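Local coordinates for CoA-binding domain-containing protein (Thermus thermophilus, PDB 1IUK), which probably binds coenzyme A through a Rossmann-like domain, its cellular role being unknown, at residues 4-9 with 97-102; 72-77 with 91-96; 85-90 with 111-116. All blocks are in the same frame, centred on the assembly; numbering follows the deposited sequence.

Contact 1 (4-9 with 97-102); sequences QELRAY and LVWLQS
Tyr9 lays its ring along the side chain of Leu97. The methyl CD2 of Leu97 sits over one face of the ring, 4.0 Å from the ring centroid and displaced toward the rim on the CD1 and CE1 side. This is a CH-pi contact, with CD2 23° off the ring normal. The two side chains run past each other in opposite directions. The phenol end of the ring therefore lies beside the start of Leu97, where Tyr9 CZ is 3.6 Å from Leu97 CB. Tyr9 OH also comes within 3.3 Å of Leu97 N, but the angle is poor and no hydrogen bond forms. The hydroxyl is instead bonded to the backbone oxygen of Asp72, next to strand 73-76.

Leu6, one helical turn before, makes the second touch. Its CD1 meets Trp99 CZ3 at 4.0 Å, at the edge of the indole and near its plane. The two side chains cross at about a right angle. Tyr9 and Leu6 both hold CG anti to the backbone N, with chi1 at -165° and -175°, which carries both groups from helix 3-12 toward the sheet. Leu6 CD1 lies 4.5 Å from Leu97 CD2, so it joins the two touches loosely.

The indole is fixed further out. Trp99 NE1 bonds to the backbone oxygen of Arg124, and the ring packs on Leu126 and Glu129 of helix 126-134. Were Tyr9 an alanine, Leu97 CD2 would probably lose its aromatic cover and the Asp72 carbonyl its hydroxyl partner.

Helix 3-12 thus meets Leu97 and Trp99, at strand 98-100 of the parallel sheet, through apolar contacts. The nearby polar groups of Tyr9 and Trp99 are satisfied by backbone oxygens outside these two segments.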
loop_
_atom_site.group_PDB
_atom_site.type_symbol
_atom_site.label_atom_id
_atom_site.label_comp_id
_atom_site.label_asym_id
_atom_site.label_seq_id
_atom_site.Cartn_x
_atom_site.Cartn_y
_atom_site.Cartn_z
ATOM N N GLN A 4 7.600 14.549 10.783
ATOM C CA GLN A 4 6.954 14.504 12.103
ATOM C C GLN A 4 5.570 13.880 11.971
ATOM O O GLN A 4 5.208 12.957 12.704
ATOM C CB GLN A 4 6.823 15.931 12.655
ATOM C CG GLN A 4 6.875 16.064 14.171
ATOM C CD GLN A 4 6.233 17.365 14.673
ATOM O OE1 GLN A 4 5.371 17.955 14.004
ATOM N NE2 GLN A 4 6.651 17.813 15.859
ATOM N N GLU A 5 4.798 14.407 11.025
ATOM C CA GLU A 5 3.452 13.914 10.767
ATOM C C GLU A 5 3.457 12.512 10.166
ATOM O O GLU A 5 2.678 11.659 10.592
ATOM C CB GLU A 5 2.706 14.862 9.835
ATOM C CG GLU A 5 1.297 14.377 9.525
ATOM C CD GLU A 5 0.455 15.423 8.825
ATOM O OE1 GLU A 5 -0.666 15.080 8.378
ATOM O OE2 GLU A 5 0.916 16.583 8.725
ATOM N N LEU A 6 4.323 12.270 9.182
ATOM C CA LEU A 6 4.412 10.958 8.554
ATOM C C LEU A 6 4.823 9.910 9.588
ATOM O O LEU A 6 4.375 8.767 9.540
ATOM C CB LEU A 6 5.415 10.980 7.401
ATOM C CG LEU A 6 5.505 9.677 6.600
ATOM C CD1 LEU A 6 4.115 9.176 6.245
ATOM C CD2 LEU A 6 6.323 9.910 5.347
ATOM N N ARG A 7 5.671 10.294 10.537
ATOM C CA ARG A 7 6.077 9.352 11.575
ATOM C C ARG A 7 4.868 9.008 12.450
ATOM O O ARG A 7 4.591 7.833 12.719
ATOM C CB ARG A 7 7.186 9.955 12.440
ATOM C CG ARG A 7 7.906 8.942 13.318
ATOM C CD ARG A 7 8.890 9.621 14.264
ATOM N NE ARG A 7 9.333 10.902 13.727
ATOM C CZ ARG A 7 10.423 11.065 12.987
ATOM N NH1 ARG A 7 11.189 10.020 12.695
ATOM N NH2 ARG A 7 10.731 12.270 12.522
ATOM N N ALA A 8 4.142 10.040 12.884
ATOM C CA ALA A 8 2.961 9.843 13.727
ATOM C C ALA A 8 1.976 8.946 12.994
ATOM O O ALA A 8 1.332 8.078 13.591
ATOM C CB ALA A 8 2.306 11.193 14.054
ATOM N N TYR A 9 1.874 9.148 11.685
ATOM C CA TYR A 9 0.967 8.359 10.877
ATOM C C TYR A 9 1.374 6.879 10.785
ATOM O O TYR A 9 0.560 5.977 11.009
ATOM C CB TYR A 9 0.864 8.961 9.468
ATOM C CG TYR A 9 -0.319 8.405 8.722
ATOM C CD1 TYR A 9 -0.344 7.064 8.352
ATOM C CD2 TYR A 9 -1.472 9.168 8.515
ATOM C CE1 TYR A 9 -1.485 6.488 7.815
ATOM C CE2 TYR A 9 -2.620 8.596 7.975
ATOM C CZ TYR A 9 -2.620 7.252 7.636
ATOM O OH TYR A 9 -3.745 6.624 7.167
ATOM N N LEU A 97 -4.372 6.352 3.902
ATOM C CA LEU A 97 -3.252 6.947 3.176
ATOM C C LEU A 97 -2.893 6.057 1.986
ATOM O O LEU A 97 -2.926 4.829 2.111
ATOM C CB LEU A 97 -2.048 7.058 4.115
ATOM C CG LEU A 97 -0.687 7.483 3.556
ATOM C CD1 LEU A 97 -0.738 8.926 3.113
ATOM C CD2 LEU A 97 0.368 7.323 4.637
ATOM N N VAL A 98 -2.581 6.666 0.839
ATOM C CA VAL A 98 -2.187 5.903 -0.345
ATOM C C VAL A 98 -0.706 6.145 -0.586
ATOM O O VAL A 98 -0.247 7.282 -0.681
ATOM C CB VAL A 98 -2.996 6.302 -1.602
ATOM C CG1 VAL A 98 -2.372 5.687 -2.855
ATOM C CG2 VAL A 98 -4.423 5.811 -1.444
ATOM N N TRP A 99 0.036 5.048 -0.673
ATOM C CA TRP A 99 1.484 5.092 -0.855
ATOM C C TRP A 99 1.880 4.484 -2.196
ATOM O O TRP A 99 1.784 3.268 -2.372
ATOM C CB TRP A 99 2.147 4.291 0.280
ATOM C CG TRP A 99 3.642 4.441 0.388
ATOM C CD1 TRP A 99 4.590 3.913 -0.451
ATOM C CD2 TRP A 99 4.355 5.201 1.373
ATOM N NE1 TRP A 99 5.844 4.304 -0.051
ATOM C CE2 TRP A 99 5.731 5.096 1.065
ATOM C CE3 TRP A 99 3.964 5.965 2.486
ATOM C CZ2 TRP A 99 6.721 5.728 1.832
ATOM C CZ3 TRP A 99 4.951 6.595 3.249
ATOM C CH2 TRP A 99 6.313 6.471 2.914
ATOM N N LEU A 100 2.310 5.316 -3.137
ATOM C CA LEU A 100 2.730 4.795 -4.435
ATOM C C LEU A 100 4.211 4.434 -4.338
ATOM O O LEU A 100 5.053 5.295 -4.045
ATOM C CB LEU A 100 2.527 5.843 -5.527
ATOM C CG LEU A 100 1.093 6.363 -5.679
ATOM C CD1 LEU A 100 1.036 7.300 -6.893
ATOM C CD2 LEU A 100 0.108 5.187 -5.820
ATOM N N GLN A 101 4.522 3.165 -4.584
ATOM C CA GLN A 101 5.900 2.697 -4.500
ATOM C C GLN A 101 6.841 3.312 -5.543
ATOM O O GLN A 101 6.414 4.039 -6.435
ATOM C CB GLN A 101 5.916 1.172 -4.569
ATOM C CG GLN A 101 5.472 0.522 -3.262
ATOM C CD GLN A 101 6.551 0.598 -2.183
ATOM O OE1 GLN A 101 7.732 0.346 -2.449
ATOM N NE2 GLN A 101 6.153 0.943 -0.965
ATOM N N SER A 102 8.134 3.028 -5.404
ATOM C CA SER A 102 9.160 3.549 -6.307
ATOM C C SER A 102 8.852 3.413 -7.800
ATOM O O SER A 102 8.401 2.365 -8.265
ATOM C CB SER A 102 10.495 2.866 -6.004
ATOM O OG SER A 102 10.894 3.123 -4.667
#

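Contact 2 (72-77 with 91-96); sequences DILDVF and LALRPG
Asp72 and Gly96 bring the two backbones together, with CA atoms 4.6 Å apart and Asp72 O 3.4 Å from Gly96 N. Gly96 has no side chain, and a CB there would run into the Asp72 carbonyl. The carboxylate of Asp72 turns elsewhere, where OD1 is bonded to the backbone N of Lys14.

The side-chain packing centres on Leu74. Its CB meets the CB and CG carbons of Pro95, with Leu74 CB 3.9 Å from Pro95 CG. Leu74 has CG anti to the backbone N, chi1 179°, and its CD1 turns to the helix end, where it meets Leu93 CD2 loosely, at 4.5 Å. Leu64 and Ala17 also pack on Leu74.

Arg94 ends the helical run with a positive phi of 49°. The chain then turns back through Pro95 and Gly96 to enter strand 98-100. Beyond this turn, Leu97 and Trp99 make backbone hydrogen bonds with Leu74.

Strand 73-76, helix 87-93 and strand 98-100 follow in order, and the two strands are parallel neighbours. The contact packs the end of the helix and the turn after it on the first strand of a beta-alpha-beta unit, as in Rossmann-like folds.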
loop_
_atom_site.group_PDB
_atom_site.type_symbol
_atom_site.label_atom_id
_atom_site.label_comp_id
_atom_site.label_asym_id
_atom_site.label_seq_id
_atom_site.Cartn_x
_atom_site.Cartn_y
_atom_site.Cartn_z
ATOM N N ASP A 72 -5.355 1.236 6.839
ATOM C CA ASP A 72 -4.670 2.453 7.262
ATOM C C ASP A 72 -3.750 2.964 6.180
ATOM O O ASP A 72 -3.651 4.166 5.960
ATOM C CB ASP A 72 -3.880 2.194 8.548
ATOM C CG ASP A 72 -4.786 1.908 9.737
ATOM O OD1 ASP A 72 -4.598 0.876 10.400
ATOM O OD2 ASP A 72 -5.695 2.715 10.009
ATOM N N ILE A 73 -3.079 2.038 5.498
ATOM C CA ILE A 73 -2.158 2.390 4.422
ATOM C C ILE A 73 -2.349 1.462 3.235
ATOM O O ILE A 73 -2.401 0.239 3.400
ATOM C CB ILE A 73 -0.676 2.259 4.866
ATOM C CG1 ILE A 73 -0.422 3.147 6.090
ATOM C CG2 ILE A 73 0.258 2.629 3.699
ATOM C CD1 ILE A 73 1.013 3.118 6.580
ATOM N N LEU A 74 -2.480 2.041 2.045
ATOM C CA LEU A 74 -2.596 1.229 0.840
ATOM C C LEU A 74 -1.242 1.380 0.142
ATOM O O LEU A 74 -0.937 2.437 -0.417
ATOM C CB LEU A 74 -3.726 1.722 -0.081
ATOM C CG LEU A 74 -3.858 0.909 -1.380
ATOM C CD1 LEU A 74 -4.347 -0.486 -1.067
ATOM C CD2 LEU A 74 -4.800 1.607 -2.342
ATOM N N ASP A 75 -0.413 0.337 0.228
ATOM C CA ASP A 75 0.921 0.334 -0.390
ATOM C C ASP A 75 0.712 -0.196 -1.804
ATOM O O ASP A 75 0.414 -1.374 -1.991
ATOM C CB ASP A 75 1.842 -0.597 0.403
ATOM C CG ASP A 75 3.321 -0.340 0.151
ATOM O OD1 ASP A 75 3.699 0.713 -0.412
ATOM O OD2 ASP A 75 4.114 -1.221 0.542
ATOM N N VAL A 76 0.860 0.696 -2.778
ATOM C CA VAL A 76 0.628 0.387 -4.180
ATOM C C VAL A 76 1.866 0.059 -5.000
ATOM O O VAL A 76 2.772 0.885 -5.150
ATOM C CB VAL A 76 -0.123 1.570 -4.870
ATOM C CG1 VAL A 76 -0.533 1.187 -6.289
ATOM C CG2 VAL A 76 -1.357 1.949 -4.050
ATOM N N PHE A 77 1.876 -1.146 -5.555
ATOM C CA PHE A 77 2.980 -1.594 -6.391
ATOM C C PHE A 77 2.566 -1.684 -7.865
ATOM O O PHE A 77 3.401 -1.984 -8.725
ATOM C CB PHE A 77 3.483 -2.962 -5.909
ATOM C CG PHE A 77 4.276 -2.905 -4.622
ATOM C CD1 PHE A 77 5.663 -2.731 -4.646
ATOM C CD2 PHE A 77 3.635 -3.016 -3.393
ATOM C CE1 PHE A 77 6.398 -2.669 -3.452
ATOM C CE2 PHE A 77 4.362 -2.954 -2.196
ATOM C CZ PHE A 77 5.747 -2.781 -2.231
ATOM N N LEU A 91 -11.050 4.534 -4.285
ATOM C CA LEU A 91 -11.927 5.538 -3.695
ATOM C C LEU A 91 -13.002 4.902 -2.823
ATOM O O LEU A 91 -13.391 5.467 -1.808
ATOM C CB LEU A 91 -12.557 6.380 -4.800
ATOM C CG LEU A 91 -11.554 7.280 -5.538
ATOM C CD1 LEU A 91 -12.219 7.868 -6.769
ATOM C CD2 LEU A 91 -11.053 8.387 -4.617
ATOM N N ALA A 92 -13.469 3.715 -3.203
ATOM C CA ALA A 92 -14.499 3.014 -2.437
ATOM C C ALA A 92 -13.983 2.504 -1.095
ATOM O O ALA A 92 -14.672 2.582 -0.075
ATOM C CB ALA A 92 -15.036 1.853 -3.244
ATOM N N LEU A 93 -12.768 1.964 -1.106
ATOM C CA LEU A 93 -12.160 1.445 0.109
ATOM C C LEU A 93 -11.818 2.592 1.053
ATOM O O LEU A 93 -11.908 2.445 2.279
ATOM C CB LEU A 93 -10.880 0.676 -0.235
ATOM C CG LEU A 93 -9.947 0.278 0.918
ATOM C CD1 LEU A 93 -10.387 -1.065 1.484
ATOM C CD2 LEU A 93 -8.508 0.206 0.412
ATOM N N ARG A 94 -11.443 3.730 0.465
ATOM C CA ARG A 94 -11.041 4.920 1.204
ATOM C C ARG A 94 -10.002 4.591 2.296
ATOM O O ARG A 94 -10.287 4.681 3.498
ATOM C CB ARG A 94 -12.256 5.622 1.824
ATOM C CG ARG A 94 -12.333 7.105 1.450
ATOM C CD ARG A 94 -13.442 7.867 2.202
ATOM N NE ARG A 94 -12.996 9.191 2.654
ATOM C CZ ARG A 94 -12.602 10.170 1.844
ATOM N NH1 ARG A 94 -12.592 9.993 0.528
ATOM N NH2 ARG A 94 -12.201 11.330 2.345
ATOM N N PRO A 95 -8.774 4.215 1.885
ATOM C CA PRO A 95 -7.735 3.886 2.863
ATOM C C PRO A 95 -7.314 5.195 3.513
ATOM O O PRO A 95 -7.539 6.264 2.938
ATOM C CB PRO A 95 -6.620 3.290 2.005
ATOM C CG PRO A 95 -6.756 4.003 0.720
ATOM C CD PRO A 95 -8.252 4.135 0.510
ATOM N N GLY A 96 -6.707 5.118 4.698
ATOM C CA GLY A 96 -6.282 6.323 5.386
ATOM C C GLY A 96 -5.181 7.076 4.669
ATOM O O GLY A 96 -5.051 8.293 4.807
#

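Contact 3 (85-90 with 111-116); sequences DHLPEV and KALKEA
Val90 and Leu113 form the close part of this helix-helix contact. Val90 CG1 is 3.5 Å from Leu113 CD2, and the two side chains cross at about a right angle. Val90 holds CG1 anti to the backbone N, chi1 166°, which places that methyl on the side facing the second helix. Both residues are buried. Leu64 packs on Val90, and Ile118 and Leu91 pack on Leu113.

A turn earlier, Leu87 reaches across to Ala112. Leu87 CD1 lies 3.6 Å from Ala112 CB, and the small methyl of the alanine lets the leucine branch come in close to the helix. Leu87 CD2 meets Leu113 CD2 more loosely, at 4.3 Å. The nearest CA atoms, those of Leu87 and Ala112, are 8.2 Å apart, a distance bridged by side chains. No hydrogen bond crosses the contact.

Helices 87-93 and 107-115 are successive helices of the Rossmann-like fold. Strand 98-100 lies between them in the chain, and its Val98 packs on Leu113.

Away from this apolar seam the polar groups pair with each other or with neighbours elsewhere, not across the contact. On the outer side of helix 107-115, Lys111 NZ makes a salt bridge to Glu115 OE1 at 3.3 Å. These two residues are exposed and lie one turn apart. In segment 85-90, His86 ND1 donates to Glu89 OE2 at 2.6 Å, with an N-H...O angle of 151°. The carboxylate oxygen is met on its anti side, 27° out of the carboxylate plane. Glu89 OE1 takes the backbone N of Leu64, so both of its oxygens are engaged. The other imidazole nitrogen of His86, NE2, is hydrogen-bonded to Arg78 NH1.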
loop_
_atom_site.group_PDB
_atom_site.type_symbol
_atom_site.label_atom_id
_atom_site.label_comp_id
_atom_site.label_asym_id
_atom_site.label_seq_id
_atom_site.Cartn_x
_atom_site.Cartn_y
_atom_site.Cartn_z
ATOM N N ASP A 85 -7.651 2.293 -13.681
ATOM C CA ASP A 85 -8.667 1.243 -13.636
ATOM C C ASP A 85 -8.905 0.756 -12.211
ATOM O O ASP A 85 -9.857 0.016 -11.948
ATOM C CB ASP A 85 -8.255 0.060 -14.513
ATOM C CG ASP A 85 -8.223 0.417 -15.992
ATOM O OD1 ASP A 85 -8.970 1.333 -16.404
ATOM O OD2 ASP A 85 -7.449 -0.214 -16.744
ATOM N N HIS A 86 -8.033 1.161 -11.290
ATOM C CA HIS A 86 -8.165 0.757 -9.888
ATOM C C HIS A 86 -8.834 1.881 -9.086
ATOM O O HIS A 86 -9.357 1.647 -7.996
ATOM C CB HIS A 86 -6.778 0.479 -9.255
ATOM C CG HIS A 86 -6.185 -0.861 -9.594
ATOM N ND1 HIS A 86 -6.684 -2.047 -9.100
ATOM C CD2 HIS A 86 -5.090 -1.192 -10.323
ATOM C CE1 HIS A 86 -5.923 -3.049 -9.509
ATOM N NE2 HIS A 86 -4.948 -2.557 -10.253
ATOM N N LEU A 87 -8.805 3.096 -9.628
ATOM C CA LEU A 87 -9.366 4.256 -8.943
ATOM C C LEU A 87 -10.705 4.025 -8.265
ATOM O O LEU A 87 -10.889 4.413 -7.113
ATOM C CB LEU A 87 -9.471 5.452 -9.889
ATOM C CG LEU A 87 -8.839 6.767 -9.408
ATOM C CD1 LEU A 87 -9.368 7.924 -10.235
ATOM C CD2 LEU A 87 -9.119 6.998 -7.933
ATOM N N PRO A 88 -11.670 3.421 -8.970
ATOM C CA PRO A 88 -12.983 3.172 -8.359
ATOM C C PRO A 88 -12.922 2.364 -7.062
ATOM O O PRO A 88 -13.547 2.736 -6.066
ATOM C CB PRO A 88 -13.757 2.435 -9.449
ATOM C CG PRO A 88 -13.084 2.821 -10.716
ATOM C CD PRO A 88 -11.633 2.998 -10.382
ATOM N N GLU A 89 -12.185 1.252 -7.075
ATOM C CA GLU A 89 -12.072 0.427 -5.870
ATOM C C GLU A 89 -11.232 1.121 -4.783
ATOM O O GLU A 89 -11.436 0.894 -3.589
ATOM C CB GLU A 89 -11.484 -0.945 -6.218
ATOM C CG GLU A 89 -10.051 -0.920 -6.699
ATOM C CD GLU A 89 -9.373 -2.287 -6.610
ATOM O OE1 GLU A 89 -9.995 -3.244 -6.095
ATOM O OE2 GLU A 89 -8.213 -2.406 -7.055
ATOM N N VAL A 90 -10.296 1.967 -5.202
ATOM C CA VAL A 90 -9.456 2.700 -4.253
ATOM C C VAL A 90 -10.330 3.721 -3.521
ATOM O O VAL A 90 -10.368 3.761 -2.292
ATOM C CB VAL A 90 -8.279 3.430 -4.979
ATOM C CG1 VAL A 90 -7.622 4.443 -4.049
ATOM C CG2 VAL A 90 -7.236 2.403 -5.442
ATOM N N LYS A 111 -4.303 13.325 -8.316
ATOM C CA LYS A 111 -5.204 14.455 -8.162
ATOM C C LYS A 111 -6.570 13.977 -7.693
ATOM O O LYS A 111 -7.191 14.622 -6.854
ATOM C CB LYS A 111 -5.352 15.222 -9.479
ATOM C CG LYS A 111 -6.305 16.423 -9.392
ATOM C CD LYS A 111 -7.046 16.670 -10.716
ATOM C CE LYS A 111 -7.789 18.009 -10.717
ATOM N NZ LYS A 111 -7.014 19.093 -10.032
ATOM N N ALA A 112 -7.037 12.847 -8.220
ATOM C CA ALA A 112 -8.341 12.322 -7.820
ATOM C C ALA A 112 -8.372 11.949 -6.347
ATOM O O ALA A 112 -9.385 12.141 -5.666
ATOM C CB ALA A 112 -8.717 11.113 -8.666
ATOM N N LEU A 113 -7.264 11.407 -5.848
ATOM C CA LEU A 113 -7.199 11.022 -4.440
ATOM C C LEU A 113 -7.173 12.264 -3.546
ATOM O O LEU A 113 -7.826 12.306 -2.493
ATOM C CB LEU A 113 -5.962 10.149 -4.185
ATOM C CG LEU A 113 -6.031 8.705 -4.703
ATOM C CD1 LEU A 113 -4.726 7.980 -4.302
ATOM C CD2 LEU A 113 -7.251 7.968 -4.142
ATOM N N LYS A 114 -6.424 13.274 -3.974
ATOM C CA LYS A 114 -6.338 14.527 -3.225
ATOM C C LYS A 114 -7.745 15.129 -3.114
ATOM O O LYS A 114 -8.221 15.475 -2.031
ATOM C CB LYS A 114 -5.418 15.516 -3.950
ATOM C CG LYS A 114 -5.566 16.966 -3.477
ATOM C CD LYS A 114 -5.001 17.964 -4.491
ATOM C CE LYS A 114 -5.813 19.253 -4.507
ATOM N NZ LYS A 114 -6.900 19.219 -5.536
ATOM N N GLU A 115 -8.413 15.242 -4.250
ATOM C CA GLU A 115 -9.751 15.793 -4.264
ATOM C C GLU A 115 -10.695 15.021 -3.334
ATOM O O GLU A 115 -11.566 15.618 -2.699
ATOM C CB GLU A 115 -10.249 15.850 -5.710
ATOM C CG GLU A 115 -9.479 16.907 -6.499
ATOM C CD GLU A 115 -9.841 16.969 -7.968
ATOM O OE1 GLU A 115 -9.791 18.082 -8.532
ATOM O OE2 GLU A 115 -10.168 15.916 -8.560
ATOM N N ALA A 116 -10.511 13.709 -3.209
ATOM C CA ALA A 116 -11.355 12.924 -2.313
ATOM C C ALA A 116 -10.921 13.038 -0.837
ATOM O O ALA A 116 -11.475 12.370 0.041
ATOM C CB ALA A 116 -11.353 11.465 -2.744
#

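Contact 1 is the buried one, while contacts 2 and 3 are partly buried. Contact 2 lies nearest the chain centre and contact 3 farthest. Contacts 1 and 2 reach the same parallel sheet through neighbouring strands 98-100 and 73-76, and contact 2 is nested within the loop that contact 1 closes. Contacts 2 and 3 share helix 87-93, their centres about 10 Å apart. Contact 1 is aromatic and aliphatic, contact 2 combines a close backbone approach with proline and leucine packing, and contact 3 is purely aliphatic between helices. Polar links join them: Gln101 NE2 to Asp75 OD1 between contacts 1 and 2, and Arg94 NH2 to Ala116 O between contacts 2 and 3.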